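Local coordinates for putative membrane protein (Corynebacterium diphtheriae NCTC 13129, PDB 3C8I) that is of unknown function but belongs to the DUF3239 family, this chain being the C-terminal part of a putative membrane protein, at residues Asp15-Ala19 with Ala109-Ile113; Ala19-Glu23 with Leu125-Asp129; Met29-Val35 with Ala48-Ile54. One frame throughout, in Å; residues are numbered along the deposited sequence.

Interaction 1 (Asp15-Ala19 with Ala109-Ile113); sequences DLVPA and AESTI
Residues 16-19 run extended, with phi/psi near -75/140 at Leu16 and Pro18 and -125/147 at Val17, as part of strand 16-24 of an antiparallel sheet. Residues 109-112 form the last turn of helix 103-112, and Ile113 leaves helical geometry at -70/124, although its N still bonds Ala109 O at 3.2 Å. The contact thus illustrates a helix C-terminus docked on a sheet strand, with Pro18 and Ile113 nearest across it (CA-CA 6.6 Å). No polar bond links the segments; the join is apolar. Leu16, rotamer mt, points toward the helix, its CD1 4.1 Å from both Ala109 CB and Thr112 CG2, and Val74 and Ile96 pack beside it. Thr112 OG1 instead turns back to Arg108 O within the helix. Ile113, also mt, is the main helix-side contributor: its CG1 sits 3.8 Å from Leu16 CB and its CD1 3.5 Å from Val17 O. Trp118 of helix 115-124 touches both Pro18 and Ile113, whose direct contact is Pro18 CD to Ile113 CG2 at 3.7 Å.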
loop_
_atom_site.group_PDB
_atom_site.type_symbol
_atom_site.label_atom_id
_atom_site.label_comp_id
_atom_site.label_asym_id
_atom_site.label_seq_id
_atom_site.Cartn_x
_atom_site.Cartn_y
_atom_site.Cartn_z
ATOM N N ASP B 15 21.093 6.008 -3.575
ATOM C CA ASP B 15 21.740 6.915 -4.536
ATOM C C ASP B 15 20.799 7.754 -5.386
ATOM O O ASP B 15 19.609 7.492 -5.463
ATOM C CB ASP B 15 22.753 6.178 -5.402
ATOM C CG ASP B 15 24.139 6.714 -5.205
ATOM O OD1 ASP B 15 24.278 7.962 -5.306
ATOM O OD2 ASP B 15 25.072 5.913 -4.939
ATOM N N LEU B 16 21.355 8.791 -5.991
ATOM C CA LEU B 16 20.555 9.793 -6.648
ATOM C C LEU B 16 20.066 9.272 -7.978
ATOM O O LEU B 16 20.834 8.705 -8.742
ATOM C CB LEU B 16 21.364 11.067 -6.870
ATOM C CG LEU B 16 21.591 11.903 -5.611
ATOM C CD1 LEU B 16 22.600 13.019 -5.920
ATOM C CD2 LEU B 16 20.243 12.445 -5.068
ATOM N N VAL B 17 18.793 9.510 -8.259
ATOM C CA VAL B 17 18.223 9.250 -9.558
ATOM C C VAL B 17 17.572 10.538 -10.061
ATOM O O VAL B 17 17.043 11.323 -9.276
ATOM C CB VAL B 17 17.207 8.052 -9.525
ATOM C CG1 VAL B 17 17.902 6.775 -9.045
ATOM C CG2 VAL B 17 15.975 8.340 -8.647
ATOM N N PRO B 18 17.600 10.757 -11.373
ATOM C CA PRO B 18 16.803 11.869 -11.884
ATOM C C PRO B 18 15.309 11.539 -11.879
ATOM O O PRO B 18 14.922 10.391 -12.149
ATOM C CB PRO B 18 17.299 12.027 -13.312
ATOM C CG PRO B 18 17.774 10.686 -13.687
ATOM C CD PRO B 18 18.303 10.043 -12.456
ATOM N N ALA B 19 14.498 12.537 -11.559
ATOM C CA ALA B 19 13.052 12.466 -11.746
ATOM C C ALA B 19 12.562 13.781 -12.372
ATOM O O ALA B 19 13.268 14.806 -12.334
ATOM C CB ALA B 19 12.326 12.152 -10.404
ATOM N N ALA B 109 22.497 18.229 -5.896
ATOM C CA ALA B 109 21.954 16.942 -6.319
ATOM C C ALA B 109 21.677 16.912 -7.805
ATOM O O ALA B 109 22.021 15.946 -8.463
ATOM C CB ALA B 109 20.665 16.634 -5.554
ATOM N N GLU B 110 21.051 17.967 -8.325
ATOM C CA GLU B 110 20.660 18.012 -9.731
ATOM C C GLU B 110 21.871 18.038 -10.666
ATOM O O GLU B 110 21.883 17.344 -11.682
ATOM C CB GLU B 110 19.740 19.207 -10.032
ATOM C CG GLU B 110 19.389 19.326 -11.520
ATOM C CD GLU B 110 18.482 20.493 -11.849
ATOM O OE1 GLU B 110 17.516 20.730 -11.081
ATOM O OE2 GLU B 110 18.736 21.155 -12.894
ATOM N N SER B 111 22.875 18.850 -10.331
ATOM C CA SER B 111 24.117 18.905 -11.106
ATOM C C SER B 111 24.965 17.627 -10.972
ATOM O O SER B 111 25.652 17.252 -11.917
ATOM C CB SER B 111 24.939 20.152 -10.734
ATOM O OG SER B 111 25.158 20.206 -9.336
ATOM N N THR B 112 24.898 16.957 -9.826
ATOM C CA THR B 112 25.612 15.693 -9.606
ATOM C C THR B 112 25.079 14.540 -10.483
ATOM O O THR B 112 25.839 13.660 -10.906
ATOM C CB THR B 112 25.505 15.254 -8.128
ATOM O OG1 THR B 112 26.191 16.188 -7.289
ATOM C CG2 THR B 112 26.089 13.879 -7.919
ATOM N N ILE B 113 23.775 14.532 -10.751
ATOM C CA ILE B 113 23.201 13.492 -11.610
ATOM C C ILE B 113 23.694 13.724 -13.041
ATOM O O ILE B 113 23.549 14.826 -13.579
ATOM C CB ILE B 113 21.642 13.439 -11.524
ATOM C CG1 ILE B 113 21.204 12.966 -10.135
ATOM C CG2 ILE B 113 21.056 12.506 -12.595
ATOM C CD1 ILE B 113 19.794 13.395 -9.783
#

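Interaction 2 (Ala19-Glu23 with Leu125-Asp129); sequences AMIAE and LNKLD
A classic beta bulge in strand 16-24, where Ala22 and Glu23 both face Val30 of the next strand, meets the turn that leads from helix 115-124 into helix 128-132. The case illustrates how an irregular strand can be covered by a connection between helices. Residues 19-21 are extended; Ala22 then breaks the regular pattern at phi/psi -104/-22, and Glu23 returns to -161/143. Opposite them, Leu125 and Asn126 have roughly helical angles, Lys127 occupies the N-cap position, and helix 128-132 begins at Leu128, whose N bonds Leu125 O at 3.3 Å. Ala22 and Leu125 are nearest across the contact (CA-CA 5.8 Å).

Two leucines carry the apolar interface. Leu125, with chi1 at -97° between wells, sets its CG 3.6 Å from Met20 SD, its CD1 3.6 Å from Ile21 O and its CD2 3.9 Å from Ala22 CB. Met20, rotamer ttm, also packs on Trp118 and Leu121. Leu128, rotamer tp, places CD1 4.1 Å from Ala22 CB and CD2 3.8 Å from Ala22 O. The carboxylate of Glu23 is held by Asn25, by Arg132 and by Arg27 of the second subunit, whereas its aliphatic base packs on Leu128: Glu23 CB lies 3.7 Å from Leu128 CD2.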
loop_
_atom_site.group_PDB
_atom_site.type_symbol
_atom_site.label_atom_id
_atom_site.label_comp_id
_atom_site.label_asym_id
_atom_site.label_seq_id
_atom_site.Cartn_x
_atom_site.Cartn_y
_atom_site.Cartn_z
ATOM N N ALA B 19 14.498 12.537 -11.559
ATOM C CA ALA B 19 13.052 12.466 -11.746
ATOM C C ALA B 19 12.562 13.781 -12.372
ATOM O O ALA B 19 13.268 14.806 -12.334
ATOM C CB ALA B 19 12.326 12.152 -10.404
ATOM N N MET B 20 11.377 13.747 -12.959
ATOM C CA MET B 20 10.850 14.866 -13.708
ATOM C C MET B 20 9.330 14.814 -13.695
ATOM O O MET B 20 8.734 13.728 -13.755
ATOM C CB MET B 20 11.372 14.763 -15.160
ATOM C CG MET B 20 11.096 15.972 -16.081
ATOM S SD MET B 20 11.998 15.812 -17.675
ATOM C CE MET B 20 13.648 15.711 -17.080
ATOM N N ILE B 21 8.700 15.986 -13.670
ATOM C CA ILE B 21 7.242 16.067 -13.719
ATOM C C ILE B 21 6.794 15.682 -15.124
ATOM O O ILE B 21 7.177 16.322 -16.116
ATOM C CB ILE B 21 6.677 17.448 -13.340
ATOM C CG1 ILE B 21 7.162 17.897 -11.952
ATOM C CG2 ILE B 21 5.124 17.434 -13.468
ATOM C CD1 ILE B 21 6.673 19.314 -11.546
ATOM N N ALA B 22 5.980 14.630 -15.192
ATOM C CA ALA B 22 5.513 14.050 -16.463
ATOM C C ALA B 22 4.067 14.441 -16.762
ATOM O O ALA B 22 3.630 14.408 -17.921
ATOM C CB ALA B 22 5.668 12.510 -16.418
ATOM N N GLU B 23 3.323 14.812 -15.725
ATOM C CA GLU B 23 1.937 15.204 -15.870
ATOM C C GLU B 23 1.481 16.009 -14.655
ATOM O O GLU B 23 1.887 15.727 -13.518
ATOM C CB GLU B 23 1.060 13.962 -16.060
ATOM C CG GLU B 23 -0.437 14.243 -15.917
ATOM C CD GLU B 23 -1.273 13.001 -16.014
ATOM O OE1 GLU B 23 -1.453 12.533 -17.152
ATOM O OE2 GLU B 23 -1.745 12.506 -14.959
ATOM N N LEU B 125 9.967 11.109 -21.322
ATOM C CA LEU B 125 8.805 11.637 -20.595
ATOM C C LEU B 125 7.516 11.293 -21.291
ATOM O O LEU B 125 6.487 11.067 -20.640
ATOM C CB LEU B 125 8.849 13.164 -20.456
ATOM C CG LEU B 125 9.373 13.868 -19.219
ATOM C CD1 LEU B 125 8.742 15.292 -19.188
ATOM C CD2 LEU B 125 9.188 13.100 -17.863
ATOM N N ASN B 126 7.577 11.299 -22.628
ATOM C CA ASN B 126 6.424 10.979 -23.465
ATOM C C ASN B 126 5.969 9.523 -23.390
ATOM O O ASN B 126 4.850 9.209 -23.800
ATOM C CB ASN B 126 6.630 11.455 -24.939
ATOM C CG ASN B 126 7.895 10.880 -25.609
ATOM O OD1 ASN B 126 8.299 9.746 -25.358
ATOM N ND2 ASN B 126 8.496 11.671 -26.512
ATOM N N LYS B 127 6.786 8.638 -22.802
ATOM C CA LYS B 127 6.373 7.234 -22.594
ATOM C C LYS B 127 5.509 7.014 -21.350
ATOM O O LYS B 127 5.231 5.868 -21.005
ATOM C CB LYS B 127 7.586 6.286 -22.553
ATOM C CG LYS B 127 8.416 6.275 -23.826
ATOM C CD LYS B 127 9.302 5.033 -23.933
ATOM C CE LYS B 127 10.144 5.007 -25.225
ATOM N NZ LYS B 127 9.537 5.708 -26.430
ATOM N N LEU B 128 5.065 8.090 -20.698
ATOM C CA LEU B 128 4.221 7.998 -19.497
ATOM C C LEU B 128 3.101 6.968 -19.596
ATOM O O LEU B 128 2.852 6.206 -18.680
ATOM C CB LEU B 128 3.619 9.379 -19.156
ATOM C CG LEU B 128 2.657 9.515 -17.959
ATOM C CD1 LEU B 128 3.345 9.131 -16.658
ATOM C CD2 LEU B 128 2.085 10.952 -17.867
ATOM N N ASP B 129 2.385 6.960 -20.708
ATOM C CA ASP B 129 1.246 6.053 -20.802
ATOM C C ASP B 129 1.700 4.612 -20.949
ATOM O O ASP B 129 1.118 3.756 -20.333
ATOM C CB ASP B 129 0.279 6.513 -21.893
ATOM C CG ASP B 129 -0.442 7.800 -21.495
ATOM O OD1 ASP B 129 -1.151 7.776 -20.455
ATOM O OD2 ASP B 129 -0.276 8.836 -22.184
#

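Interaction 3 (Met29-Val35 with Ala48-Ile54); sequences MVVMALV and ALATRNI
Apolar side chains dominate the centre of this antiparallel beta hairpin, a worked example of one strand pair serving two faces of a sheet. On the face of Val31, Ala33 and Val35, Val31 CG2 meets Ile54 CD1 at 3.8 Å and Val35 CG2 meets Ala50 CB at 4.0 Å. On the other, Leu49 CD2 lies 4.0 Å from both Met32 SD (Met32 rotamer ttm) and Leu34 CD1, and Met32 CB lies 3.9 Å from Thr51 CG2. The segments run at 153°, their axes 4.5 Å apart, in register from Met29-Ile54 to Val35-Ala48. Hydrogen-bonded pairs are Met29-Ile54, Val31-Arg52, Ala33-Ala50 and Val35-Ala48, each closed by two backbone N-H...O hydrogen bonds, with N to O distances of 2.8-2.9 Å. The intervening pairs add CA-H...O contacts, such as Thr51 CA to Val31 O at 3.1 Å. At the polar edge, the fully extended Arg52 leads away to Pro93 O and to Trp98 O of the third subunit. Strand 16-24 flanks residues 29-35, and Leu139 continues the sheet beyond Leu49; helix 115-124 covers Met32 and Leu34, while helix 128-132 packs on Val30, Leu49 and Thr51.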
loop_
_atom_site.group_PDB
_atom_site.type_symbol
_atom_site.label_atom_id
_atom_site.label_comp_id
_atom_site.label_asym_id
_atom_site.label_seq_id
_atom_site.Cartn_x
_atom_site.Cartn_y
_atom_site.Cartn_z
ATOM N N MET B 29 0.434 15.574 -9.173
ATOM C CA MET B 29 1.326 15.468 -10.299
ATOM C C MET B 29 1.885 14.054 -10.408
ATOM O O MET B 29 1.896 13.292 -9.439
ATOM C CB MET B 29 2.469 16.492 -10.186
ATOM C CG MET B 29 3.519 16.268 -9.094
ATOM S SD MET B 29 4.416 17.844 -8.687
ATOM C CE MET B 29 3.711 18.287 -7.099
ATOM N N VAL B 30 2.358 13.711 -11.592
ATOM C CA VAL B 30 2.998 12.424 -11.812
ATOM C C VAL B 30 4.448 12.691 -12.138
ATOM O O VAL B 30 4.763 13.484 -13.019
ATOM C CB VAL B 30 2.323 11.597 -12.948
ATOM C CG1 VAL B 30 3.120 10.308 -13.254
ATOM C CG2 VAL B 30 0.908 11.232 -12.579
ATOM N N VAL B 31 5.334 12.058 -11.379
ATOM C CA VAL B 31 6.749 12.175 -11.598
ATOM C C VAL B 31 7.228 10.859 -12.216
ATOM O O VAL B 31 6.696 9.782 -11.918
ATOM C CB VAL B 31 7.481 12.560 -10.292
ATOM C CG1 VAL B 31 8.957 12.752 -10.531
ATOM C CG2 VAL B 31 6.892 13.852 -9.708
ATOM N N MET B 32 8.194 10.962 -13.122
ATOM C CA MET B 32 8.850 9.801 -13.735
ATOM C C MET B 32 10.304 9.855 -13.325
ATOM O O MET B 32 10.911 10.920 -13.398
ATOM C CB MET B 32 8.745 9.868 -15.270
ATOM C CG MET B 32 9.371 8.660 -16.035
ATOM S SD MET B 32 9.285 8.785 -17.876
ATOM C CE MET B 32 7.552 8.640 -18.028
ATOM N N ALA B 33 10.863 8.724 -12.912
ATOM C CA ALA B 33 12.282 8.622 -12.571
ATOM C C ALA B 33 12.988 7.597 -13.434
ATOM O O ALA B 33 12.374 6.633 -13.869
ATOM C CB ALA B 33 12.476 8.256 -11.062
ATOM N N LEU B 34 14.281 7.826 -13.688
ATOM C CA LEU B 34 15.144 6.864 -14.377
ATOM C C LEU B 34 15.892 6.032 -13.323
ATOM O O LEU B 34 16.722 6.550 -12.575
ATOM C CB LEU B 34 16.127 7.592 -15.330
ATOM C CG LEU B 34 17.045 6.703 -16.193
ATOM C CD1 LEU B 34 16.289 5.984 -17.299
ATOM C CD2 LEU B 34 18.226 7.479 -16.786
ATOM N N VAL B 35 15.581 4.740 -13.268
ATOM C CA VAL B 35 16.089 3.851 -12.238
ATOM C C VAL B 35 16.799 2.614 -12.829
ATOM O O VAL B 35 16.588 2.213 -13.989
ATOM C CB VAL B 35 14.953 3.395 -11.259
ATOM C CG1 VAL B 35 14.438 4.572 -10.414
ATOM C CG2 VAL B 35 13.813 2.684 -11.984
ATOM N N ALA B 48 15.325 1.632 -16.375
ATOM C CA ALA B 48 13.878 1.583 -16.431
ATOM C C ALA B 48 13.290 2.936 -16.012
ATOM O O ALA B 48 13.978 3.779 -15.399
ATOM C CB ALA B 48 13.336 0.452 -15.539
ATOM N N LEU B 49 12.028 3.123 -16.355
ATOM C CA LEU B 49 11.261 4.301 -15.988
ATOM C C LEU B 49 10.268 3.897 -14.914
ATOM O O LEU B 49 9.551 2.901 -15.066
ATOM C CB LEU B 49 10.512 4.842 -17.209
ATOM C CG LEU B 49 11.410 5.121 -18.419
ATOM C CD1 LEU B 49 10.574 5.358 -19.670
ATOM C CD2 LEU B 49 12.401 6.296 -18.109
ATOM N N ALA B 50 10.230 4.660 -13.825
ATOM C CA ALA B 50 9.311 4.390 -12.721
ATOM C C ALA B 50 8.486 5.639 -12.490
ATOM O O ALA B 50 9.039 6.718 -12.365
ATOM C CB ALA B 50 10.108 4.004 -11.428
ATOM N N THR B 51 7.174 5.513 -12.395
ATOM C CA THR B 51 6.348 6.666 -12.125
ATOM C C THR B 51 5.685 6.630 -10.763
ATOM O O THR B 51 5.501 5.568 -10.154
ATOM C CB THR B 51 5.254 6.882 -13.223
ATOM O OG1 THR B 51 4.416 5.729 -13.298
ATOM C CG2 THR B 51 5.880 7.251 -14.597
ATOM N N ARG B 52 5.315 7.810 -10.283
ATOM C CA ARG B 52 4.668 7.949 -8.999
ATOM C C ARG B 52 3.794 9.184 -8.965
ATOM O O ARG B 52 4.218 10.266 -9.353
ATOM C CB ARG B 52 5.717 8.076 -7.896
ATOM C CG ARG B 52 5.153 8.194 -6.514
ATOM C CD ARG B 52 6.261 8.260 -5.452
ATOM N NE ARG B 52 5.706 8.345 -4.102
ATOM C CZ ARG B 52 6.339 8.000 -2.984
ATOM N NH1 ARG B 52 7.595 7.578 -3.034
ATOM N NH2 ARG B 52 5.721 8.106 -1.799
ATOM N N ASN B 53 2.592 9.001 -8.450
ATOM C CA ASN B 53 1.659 10.090 -8.236
ATOM C C ASN B 53 1.977 10.778 -6.921
ATOM O O ASN B 53 2.065 10.130 -5.870
ATOM C CB ASN B 53 0.237 9.570 -8.281
ATOM C CG ASN B 53 -0.271 9.412 -9.705
ATOM O OD1 ASN B 53 -1.090 10.214 -10.174
ATOM N ND2 ASN B 53 0.211 8.392 -10.408
ATOM N N ILE B 54 2.210 12.081 -6.989
ATOM C CA ILE B 54 2.658 12.869 -5.840
ATOM C C ILE B 54 1.780 14.099 -5.645
ATOM O O ILE B 54 1.437 14.795 -6.608
ATOM C CB ILE B 54 4.155 13.284 -6.004
ATOM C CG1 ILE B 54 5.053 12.033 -5.945
ATOM C CG2 ILE B 54 4.592 14.295 -4.917
ATOM C CD1 ILE B 54 6.566 12.354 -6.241
#

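The three contacts contrast bonding within a sheet with packing upon it. Interaction 3 is the buried one, about 4 Å from the chain centre to its own centre, and joins neighbouring strands by backbone hydrogen bonds; interactions 1 and 2 are partly buried and rely on apolar side chains. Both of these use strand 16-24 and share Ala19, yet their centres lie about 17 Å apart, so separate helical elements cover its two ends. Interaction 3 is nested in the chain loops that both close, and its strand 29-36 pairs with strand 16-24: Pro18 O to Leu34 N (3.1 Å) ties it to interaction 1, and Ala22 N to Val30 O (2.7 Å) to interaction 2.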